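Local coordinates for protein citrate synthase (Metallosphaera sedula, PDB 6ABW) that probably catalyses the condensation of oxaloacetate with acetyl-CoA to citrate and CoA in the tricarboxylic acid cycle, and binds acetyl-CoA, at residues G43-E48 and Y65-T70; D93-L98 and L147-G152; F168-A171 and T176-E179; A237-V242 and F337-F342. All coordinates share one frame; numbering follows the deposited sequence.

Contact 1: G43-E48 and Y65-T70; sequences GGYDIE and YGDLPT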
# COMPACT_ATOMS: atom_id res chain seq x y z
N GLY A 43 8.40 -25.26 2.11
CA GLY A 43 8.56 -26.12 0.95
C GLY A 43 8.90 -27.58 1.35
O GLY A 43 9.68 -28.25 0.67
N GLY A 44 8.41 -27.98 2.50
CA GLY A 44 8.60 -29.34 3.07
C GLY A 44 9.80 -29.52 3.98
O GLY A 44 9.94 -30.58 4.64
N TYR A 45 10.66 -28.49 4.07
CA TYR A 45 11.82 -28.56 4.86
C TYR A 45 11.58 -27.90 6.24
O TYR A 45 11.11 -26.75 6.31
CB TYR A 45 12.99 -27.85 4.16
CG TYR A 45 13.40 -28.48 2.88
CD1 TYR A 45 14.06 -29.72 2.89
CD2 TYR A 45 13.17 -27.86 1.65
CE1 TYR A 45 14.51 -30.29 1.73
CE2 TYR A 45 13.64 -28.43 0.47
CZ TYR A 45 14.28 -29.68 0.53
OH TYR A 45 14.76 -30.28 -0.62
N ASP A 46 11.86 -28.63 7.32
CA ASP A 46 11.66 -28.13 8.68
C ASP A 46 12.52 -26.90 8.88
O ASP A 46 13.67 -26.86 8.49
CB ASP A 46 12.05 -29.21 9.69
CG ASP A 46 10.95 -30.23 9.94
OD1 ASP A 46 9.79 -29.87 10.33
OD2 ASP A 46 11.22 -31.44 9.81
N ILE A 47 11.96 -25.92 9.58
CA ILE A 47 12.71 -24.66 9.78
C ILE A 47 14.03 -24.88 10.48
O ILE A 47 15.01 -24.22 10.12
CB ILE A 47 11.84 -23.60 10.54
CG1 ILE A 47 12.54 -22.28 10.63
CG2 ILE A 47 11.43 -24.03 11.92
CD1 ILE A 47 12.56 -21.50 9.33
N GLU A 48 14.11 -25.78 11.46
CA GLU A 48 15.37 -26.06 12.17
C GLU A 48 16.49 -26.53 11.22
O GLU A 48 17.66 -26.12 11.35
CB GLU A 48 15.09 -27.05 13.34
CG GLU A 48 16.31 -27.12 14.25
CD GLU A 48 16.23 -28.17 15.36
OE1 GLU A 48 15.09 -28.61 15.69
OE2 GLU A 48 17.32 -28.55 15.89
N TYR A 65 11.61 -20.64 -6.25
CA TYR A 65 11.71 -21.67 -7.30
C TYR A 65 11.23 -23.04 -6.86
O TYR A 65 11.09 -23.90 -7.72
CB TYR A 65 13.11 -21.80 -7.81
CG TYR A 65 13.62 -20.60 -8.50
CD1 TYR A 65 14.23 -19.60 -7.80
CD2 TYR A 65 13.48 -20.41 -9.88
CE1 TYR A 65 14.67 -18.46 -8.40
CE2 TYR A 65 14.00 -19.23 -10.50
CZ TYR A 65 14.57 -18.25 -9.74
OH TYR A 65 15.15 -17.01 -10.17
N GLY A 66 11.01 -23.25 -5.56
CA GLY A 66 10.38 -24.50 -5.09
C GLY A 66 11.34 -25.59 -4.64
O GLY A 66 10.86 -26.60 -4.13
N ASP A 67 12.65 -25.38 -4.76
CA ASP A 67 13.65 -26.30 -4.27
C ASP A 67 14.87 -25.58 -3.87
O ASP A 67 15.12 -24.48 -4.34
CB ASP A 67 14.09 -27.23 -5.39
CG ASP A 67 13.17 -28.39 -5.55
OD1 ASP A 67 13.18 -29.32 -4.66
OD2 ASP A 67 12.48 -28.38 -6.59
N LEU A 68 15.69 -26.24 -3.05
CA LEU A 68 16.98 -25.76 -2.69
C LEU A 68 17.87 -25.79 -3.93
O LEU A 68 17.65 -26.61 -4.81
CB LEU A 68 17.62 -26.55 -1.57
CG LEU A 68 16.85 -26.39 -0.25
CD1 LEU A 68 17.19 -27.48 0.71
CD2 LEU A 68 17.14 -25.01 0.35
N PRO A 69 18.80 -24.83 -4.04
CA PRO A 69 19.50 -24.75 -5.31
C PRO A 69 20.68 -25.70 -5.44
O PRO A 69 21.36 -26.01 -4.46
CB PRO A 69 20.06 -23.31 -5.28
CG PRO A 69 20.29 -23.04 -3.81
CD PRO A 69 19.17 -23.76 -3.13
N THR A 70 21.02 -26.02 -6.70
CA THR A 70 22.34 -26.56 -7.02
C THR A 70 23.41 -25.52 -6.90
O THR A 70 23.10 -24.31 -6.84
CB THR A 70 22.40 -27.06 -8.47
OG1 THR A 70 22.20 -25.97 -9.38
CG2 THR A 70 21.34 -28.05 -8.73
O HOH W 1 14.81 -28.88 -2.86

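Contact 2: D93-L98 and L147-G152; sequences DMIYSL and LRAKEG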
# COMPACT_ATOMS: atom_id res chain seq x y z
N ASP A 93 18.70 9.69 -1.11
CA ASP A 93 18.42 11.08 -0.71
C ASP A 93 17.07 11.16 -0.03
O ASP A 93 16.87 11.91 0.94
CB ASP A 93 18.39 12.03 -1.92
CG ASP A 93 19.76 12.22 -2.63
OD1 ASP A 93 20.81 11.76 -2.10
OD2 ASP A 93 19.74 12.82 -3.76
N MET A 94 16.12 10.40 -0.53
CA MET A 94 14.79 10.45 0.05
C MET A 94 14.75 9.92 1.44
O MET A 94 14.12 10.53 2.33
CB MET A 94 13.81 9.64 -0.78
CG MET A 94 13.56 10.35 -2.11
SD MET A 94 12.34 9.55 -3.20
CE MET A 94 11.36 8.73 -1.96
N ILE A 95 15.44 8.82 1.69
CA ILE A 95 15.53 8.28 3.02
C ILE A 95 16.11 9.34 4.01
O ILE A 95 15.62 9.51 5.15
CB ILE A 95 16.36 6.97 3.05
CG1 ILE A 95 15.64 5.83 2.33
CG2 ILE A 95 16.69 6.56 4.49
CD1 ILE A 95 16.62 4.72 1.92
N TYR A 96 17.18 9.98 3.55
CA TYR A 96 17.90 10.95 4.36
C TYR A 96 17.18 12.30 4.44
O TYR A 96 17.53 13.12 5.26
CB TYR A 96 19.32 11.17 3.82
CG TYR A 96 20.27 10.14 4.37
CD1 TYR A 96 20.35 8.88 3.77
CD2 TYR A 96 21.05 10.40 5.45
CE1 TYR A 96 21.20 7.89 4.25
CE2 TYR A 96 21.93 9.43 5.94
CZ TYR A 96 21.97 8.18 5.36
OH TYR A 96 22.85 7.26 5.83
N SER A 97 16.10 12.51 3.69
CA SER A 97 15.38 13.78 3.81
C SER A 97 14.15 13.70 4.74
O SER A 97 13.59 14.73 5.11
CB SER A 97 14.99 14.26 2.43
OG SER A 97 13.91 13.52 2.02
N LEU A 98 13.74 12.49 5.13
CA LEU A 98 12.66 12.33 6.11
C LEU A 98 13.14 12.73 7.51
O LEU A 98 14.34 12.68 7.78
CB LEU A 98 12.13 10.92 6.06
CG LEU A 98 11.40 10.56 4.77
CD1 LEU A 98 11.10 9.06 4.71
CD2 LEU A 98 10.08 11.32 4.70
N LEU A 147 18.62 2.72 8.91
CA LEU A 147 19.32 2.74 10.18
C LEU A 147 20.31 3.92 10.19
O LEU A 147 20.40 4.70 11.20
CB LEU A 147 20.03 1.40 10.42
CG LEU A 147 21.15 1.50 11.50
CD1 LEU A 147 20.52 1.74 12.84
CD2 LEU A 147 21.98 0.23 11.45
N ARG A 148 21.07 4.00 9.11
CA ARG A 148 22.15 4.97 9.07
C ARG A 148 21.64 6.43 9.03
O ARG A 148 22.14 7.32 9.73
CB ARG A 148 23.09 4.61 7.95
CG ARG A 148 23.90 3.35 8.29
CD ARG A 148 24.77 2.94 7.12
NE ARG A 148 25.94 3.82 6.99
CZ ARG A 148 27.07 3.70 7.69
NH1 ARG A 148 28.01 4.59 7.51
NH2 ARG A 148 27.23 2.77 8.64
N ALA A 149 20.57 6.69 8.29
CA ALA A 149 19.88 7.96 8.39
C ALA A 149 19.41 8.34 9.75
O ALA A 149 19.60 9.48 10.21
CB ALA A 149 18.76 8.07 7.40
N LYS A 150 18.77 7.39 10.43
CA LYS A 150 18.24 7.67 11.76
C LYS A 150 19.38 7.93 12.77
O LYS A 150 19.22 8.75 13.67
CB LYS A 150 17.30 6.56 12.20
CG LYS A 150 15.97 6.60 11.47
CD LYS A 150 15.04 5.44 11.88
CE LYS A 150 14.40 5.62 13.25
NZ LYS A 150 13.62 6.87 13.51
N GLU A 151 20.51 7.31 12.57
CA GLU A 151 21.68 7.46 13.40
C GLU A 151 22.53 8.69 12.97
O GLU A 151 23.45 9.05 13.70
CB GLU A 151 22.52 6.22 13.32
CG GLU A 151 22.00 4.91 13.90
CD GLU A 151 21.94 4.82 15.44
OE1 GLU A 151 21.07 5.49 16.10
OE2 GLU A 151 22.73 3.97 15.97
N GLY A 152 22.26 9.31 11.82
CA GLY A 152 22.99 10.50 11.33
C GLY A 152 24.35 10.13 10.80
O GLY A 152 25.26 10.91 10.90

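Contact 3: F168-A171 and T176-E179; sequences FLKA and TPTE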
# COMPACT_ATOMS: atom_id res chain seq x y z
N PHE A 168 24.89 -7.17 4.51
CA PHE A 168 23.90 -6.33 5.20
C PHE A 168 24.47 -5.75 6.51
O PHE A 168 24.41 -4.53 6.81
CB PHE A 168 22.57 -7.13 5.40
CG PHE A 168 21.62 -6.39 6.27
CD1 PHE A 168 21.09 -5.17 5.84
CD2 PHE A 168 21.29 -6.84 7.59
CE1 PHE A 168 20.23 -4.43 6.63
CE2 PHE A 168 20.43 -6.10 8.38
CZ PHE A 168 19.88 -4.90 7.90
N LEU A 169 25.13 -6.60 7.31
CA LEU A 169 25.75 -6.15 8.54
C LEU A 169 26.91 -5.18 8.33
O LEU A 169 27.04 -4.21 9.05
CB LEU A 169 26.20 -7.31 9.39
CG LEU A 169 25.14 -8.25 9.97
CD1 LEU A 169 25.82 -9.46 10.60
CD2 LEU A 169 24.25 -7.54 10.97
N LYS A 170 27.74 -5.43 7.32
CA LYS A 170 28.80 -4.50 7.00
C LYS A 170 28.31 -3.16 6.51
O LYS A 170 28.86 -2.14 6.91
CB LYS A 170 29.72 -5.11 5.96
CG LYS A 170 30.57 -6.20 6.51
CD LYS A 170 31.63 -6.58 5.43
CE LYS A 170 32.71 -5.49 5.30
NZ LYS A 170 33.53 -5.67 4.08
N ALA A 171 27.26 -3.13 5.70
CA ALA A 171 26.69 -1.85 5.25
C ALA A 171 26.07 -1.13 6.43
O ALA A 171 26.29 0.09 6.65
CB ALA A 171 25.65 -2.06 4.15
N THR A 176 33.52 -5.15 10.22
CA THR A 176 33.35 -6.51 9.70
C THR A 176 32.76 -7.31 10.83
O THR A 176 33.32 -7.37 11.91
CB THR A 176 34.67 -7.14 9.22
OG1 THR A 176 35.19 -6.33 8.18
CG2 THR A 176 34.47 -8.54 8.65
N PRO A 177 31.59 -7.89 10.62
CA PRO A 177 31.01 -8.67 11.70
C PRO A 177 31.83 -9.97 11.92
O PRO A 177 32.48 -10.45 10.99
CB PRO A 177 29.62 -9.03 11.13
CG PRO A 177 29.81 -9.06 9.68
CD PRO A 177 30.79 -7.98 9.37
N THR A 178 31.72 -10.56 13.11
CA THR A 178 32.25 -11.91 13.37
C THR A 178 31.41 -13.00 12.69
O THR A 178 30.22 -12.77 12.36
CB THR A 178 32.28 -12.22 14.86
OG1 THR A 178 30.94 -12.35 15.35
CG2 THR A 178 32.99 -11.15 15.63
N GLU A 179 31.95 -14.21 12.58
CA GLU A 179 31.19 -15.30 11.99
C GLU A 179 29.92 -15.61 12.78
O GLU A 179 28.92 -16.01 12.18
CB GLU A 179 32.00 -16.61 11.83
CG GLU A 179 32.76 -16.57 10.53
CD GLU A 179 31.84 -16.53 9.30
OE1 GLU A 179 31.71 -15.46 8.64
OE2 GLU A 179 31.22 -17.57 8.99

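Contact 4: A237-V242 and F337-F342; sequences AFKQFV and FPVYMF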
# COMPACT_ATOMS: atom_id res chain seq x y z
N ALA A 237 7.89 -6.73 23.02
CA ALA A 237 8.43 -7.79 23.87
C ALA A 237 9.75 -7.31 24.51
O ALA A 237 9.95 -7.51 25.67
CB ALA A 237 8.69 -9.04 23.06
N PHE A 238 10.63 -6.71 23.72
CA PHE A 238 11.96 -6.35 24.17
C PHE A 238 11.90 -5.15 25.16
O PHE A 238 12.71 -5.10 26.08
CB PHE A 238 12.81 -5.99 23.00
CG PHE A 238 14.26 -5.77 23.33
CD1 PHE A 238 15.17 -6.81 23.33
CD2 PHE A 238 14.70 -4.51 23.62
CE1 PHE A 238 16.51 -6.59 23.61
CE2 PHE A 238 16.02 -4.30 23.96
CZ PHE A 238 16.91 -5.34 23.98
N LYS A 239 10.92 -4.29 24.98
CA LYS A 239 10.70 -3.15 25.88
C LYS A 239 10.39 -3.54 27.31
O LYS A 239 10.78 -2.80 28.21
CB LYS A 239 9.66 -2.15 25.37
CG LYS A 239 10.23 -1.22 24.32
CD LYS A 239 9.11 -0.46 23.62
CE LYS A 239 9.71 0.42 22.54
NZ LYS A 239 8.63 0.97 21.69
N GLN A 240 9.82 -4.73 27.50
CA GLN A 240 9.73 -5.32 28.82
C GLN A 240 11.09 -5.49 29.48
O GLN A 240 11.27 -5.12 30.66
CB GLN A 240 9.06 -6.68 28.77
CG GLN A 240 7.66 -6.62 28.23
CD GLN A 240 7.07 -8.02 28.05
OE1 GLN A 240 5.96 -8.28 28.54
NE2 GLN A 240 7.79 -8.90 27.29
N PHE A 241 12.07 -5.96 28.75
CA PHE A 241 13.42 -6.18 29.27
C PHE A 241 14.10 -4.86 29.61
O PHE A 241 14.83 -4.73 30.61
CB PHE A 241 14.33 -6.99 28.35
CG PHE A 241 13.67 -8.17 27.65
CD1 PHE A 241 12.67 -8.94 28.29
CD2 PHE A 241 13.99 -8.49 26.36
CE1 PHE A 241 12.04 -9.99 27.64
CE2 PHE A 241 13.39 -9.54 25.70
CZ PHE A 241 12.41 -10.31 26.32
N VAL A 242 13.87 -3.88 28.77
CA VAL A 242 14.43 -2.56 28.99
C VAL A 242 13.88 -1.92 30.28
O VAL A 242 14.65 -1.41 31.09
CB VAL A 242 14.17 -1.64 27.81
CG1 VAL A 242 14.66 -0.20 28.12
CG2 VAL A 242 14.82 -2.20 26.56
N PHE A 337 21.66 -3.44 16.56
CA PHE A 337 20.53 -2.68 16.05
C PHE A 337 19.78 -2.05 17.19
O PHE A 337 19.46 -2.71 18.16
CB PHE A 337 19.59 -3.54 15.20
CG PHE A 337 20.18 -4.00 13.89
CD1 PHE A 337 20.20 -3.13 12.78
CD2 PHE A 337 20.65 -5.26 13.73
CE1 PHE A 337 20.76 -3.53 11.60
CE2 PHE A 337 21.17 -5.68 12.51
CZ PHE A 337 21.27 -4.81 11.45
N PRO A 338 19.43 -0.76 17.05
CA PRO A 338 18.54 -0.22 18.06
C PRO A 338 17.12 -0.83 17.99
O PRO A 338 16.67 -1.25 16.91
CB PRO A 338 18.54 1.28 17.77
CG PRO A 338 19.50 1.50 16.66
CD PRO A 338 19.93 0.22 16.07
N VAL A 339 16.38 -0.67 19.07
CA VAL A 339 15.03 -1.18 19.17
C VAL A 339 14.13 -0.63 18.02
O VAL A 339 13.28 -1.32 17.47
CB VAL A 339 14.40 -0.86 20.53
CG1 VAL A 339 12.93 -1.32 20.59
CG2 VAL A 339 15.21 -1.58 21.63
N TYR A 340 14.34 0.60 17.61
CA TYR A 340 13.50 1.21 16.58
C TYR A 340 13.59 0.50 15.22
O TYR A 340 12.79 0.81 14.33
CB TYR A 340 13.70 2.74 16.42
CG TYR A 340 15.07 3.21 16.00
CD1 TYR A 340 15.57 2.96 14.74
CD2 TYR A 340 15.88 3.98 16.88
CE1 TYR A 340 16.81 3.41 14.33
CE2 TYR A 340 17.14 4.41 16.49
CZ TYR A 340 17.58 4.15 15.22
OH TYR A 340 18.83 4.57 14.81
N MET A 341 14.56 -0.36 15.04
CA MET A 341 14.75 -1.06 13.80
C MET A 341 14.08 -2.42 13.82
O MET A 341 14.10 -3.05 12.77
CB MET A 341 16.25 -1.31 13.49
CG MET A 341 17.03 -0.05 13.10
SD MET A 341 16.38 0.84 11.71
CE MET A 341 16.57 -0.33 10.39
N PHE A 342 13.52 -2.93 14.94
CA PHE A 342 13.19 -4.35 14.93
C PHE A 342 12.12 -4.80 13.90
O PHE A 342 12.27 -5.83 13.25
CB PHE A 342 12.82 -4.83 16.32
CG PHE A 342 13.91 -4.76 17.37
CD1 PHE A 342 15.21 -4.50 17.08
CD2 PHE A 342 13.55 -5.05 18.69
CE1 PHE A 342 16.15 -4.46 18.13
CE2 PHE A 342 14.44 -5.03 19.73
CZ PHE A 342 15.77 -4.73 19.44

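Contact 1: G43-E48 and Y65-T70
Tyr45, at the start of the short strand 45-46 and just after two glycines of positive phi, faces Leu68 in the loop that leaves helix 56-65 at Gly66, with no backbone hydrogen bond between the two segments. The side chains approach from opposite directions. Leu68 lays CD1 over one face of the phenol ring, 3.8 Å from the centroid of the Tyr45 ring and 20° off its normal, a CH-pi contact shifted toward the hydroxyl-bearing rim. In the plane of the ring, at its edge, a water lies 2.6 Å from Tyr45 OH. The same water accepts from Leu68 N (2.8 Å) and donates to Asp67 OD1, so it ties strand to loop. The carboxylate of Asp67 has a stronger partner in Arg381 of the second subunit, whose guanidinium also reaches Gly43 O and Gly66 O. A phenylalanine in place of Tyr45 would keep the face for Leu68 but would probably leave the bridging water without one of its three partners. Tyr45 and Leu68 both rest on Leu62 of helix 56-65, while Ile47, opening helix 47-53, packs on Leu40 of strand 39-42, antiparallel neighbour of strand 45-46, and on Ile190 and Leu191 of helix 179-191.

Contact 2: D93-L98 and L147-G152
Tyr96 spreads its ring over Ala149, whose CB sits 3.6 Å from the ring centroid and only 7° off the normal. This CH-pi contact joins two packed helices of the mainly helical citrate synthase fold: the axes of 93-97 and 147-151 pass 9.2 Å apart at a signed crossing angle of -37°. The small alanine lets the backbones come close, with the CA atoms of Tyr96 and Ala149 5.4 Å apart. Beside the ring, Ile95 adds an apolar touch through CG2, the branch that lies anti to the backbone N, 3.9 Å from Ala149 CB. The phenol reaches on across helix 128-151 until OH lies 3.4 Å from Arg148 CB. Ala149 N is just as near but badly angled for a hydrogen bond; the hydroxyl is held instead by Lys153 O, past the helix end. Replacing Tyr96 by a leucine would probably leave the methyl of Ala149 without its aromatic cover and Lys153 O without the hydroxyl. Arg148 starts out alongside the tyrosine, then bends at chi3 (75°), which carries NE to Lys154 O and NH2 to Ser172 O of helix 164-173. Behind helix 89-97, Met94 packs on Met94 of the second subunit, so the pair stands between the dimer interface and helix 164-173. Helix 128-151 finishes in a Schellman motif at Gly152, of positive phi, where Gly152 N bonds Ala149 O at 3.1 Å.

Contact 3: F168-A171 and T176-E179
The pyrrolidine ring of Pro177 meets the helix with its rim: CB and CG turn to Leu169, and CD to Lys170. The two segments flank the turn of a helix-loop-helix connection, in which helix 164-173 ends, the chain doubles back, and helix 179-191 begins. No hydrogen bond joins them, so side-chain carbon does the work. Backbones come nearest at Lys170 and Thr176, whose CA atoms are 5.7 Å apart, while the CA atoms of Leu169 and Pro177, on the inner side, stand 6.6 Å apart. Leu169 sets CG beside its backbone N (chi1 -66°), which brings CD1 obliquely up to the CB corner of the ring, 3.9 Å from Pro177 CB. Its CB stands 4.0 Å from Pro177 CG, so the leucine touches the proline at both CB and CD1. Both are buried: Leu169 also touches Met185 of helix 179-191 and Phe337, and Pro177 rests on Val182. The outer side of the contact is more exposed. There the lysine chain passes Pro177 at about a right angle, then bends at chi3 (73°) and continues beside Thr176, pointing the same way, with Lys170 CE 3.9 Å from Thr176 OG1. Next in the chain, Thr178 is the N-cap of helix 179-191: its side chain caps a backbone N of the first turn, and Glu181 OE1 takes the N-H of Thr178, consistent with a capping box. The tightest touch across the turn is Lys170 CG against Pro177 CD, 3.4 Å, closer than usual for two carbons.

Contact 4: A237-V242 and F337-F342
Phe238 leaves helix 233-244 with CG anti to its backbone N (chi1 -172°), and already at CB it meets Phe342 CE2, 3.8 Å away. The pair is a T-shaped (edge-to-face) stack, with the edge of Phe342 toward the face of Phe238, ring planes at 90° and centroids 5.3 Å apart. Going outward, Phe238 CG lies 3.7 Å from Phe342 CE2, the closest touch of the two rings. CD1 is a little farther from that same atom, while CD2 comes 3.6 Å from Val339 CG2. Phe238 CE2 keeps to this methyl as well, at 3.7 Å, and the ring is further enclosed by Tyr300, edge-to-face, and Tyr333. Phe342, opening helix 342-365, lays one face over Val339 CA, within the 3-10 turn 339-341 that leads into the helix. The stack sits near the active site: the side chain of Phe342 is about 8 Å from that of Asp325, a predicted catalytic residue. Two residues on in helix 233-244, Gln240 OE1 bonds Met266 N, between the acetyl-CoA-binding residues Leu265 and Gly267. On the solvent side, the extended chain of Lys239 brings CE to 4.1 Å from Val339 CG1.

Overall arrangement
Contacts 2, 3 and 4 adjoin one another, while contact 1 stays apart, about 15 Å from contact 3 by nearest atoms. Glu151 and Lys150 of contact 2 meet Tyr340 of contact 4 through a probable hydrogen bond and a cation-pi contact. Phe337 of contact 4 lies against Phe168 and Leu169 of contact 3, and Arg148 CD touches Ala171 O. Contacts 1 and 2 are buried and both touch the second subunit, on opposite sides of the chain's centre; contacts 3 and 4 are partly buried and meet no other chain. Contacts 1 and 2 set an aliphatic carbon over a tyrosine face, contact 1 adding a water bridge; contact 4, near the acetyl-CoA site, pairs two phenylalanine rings.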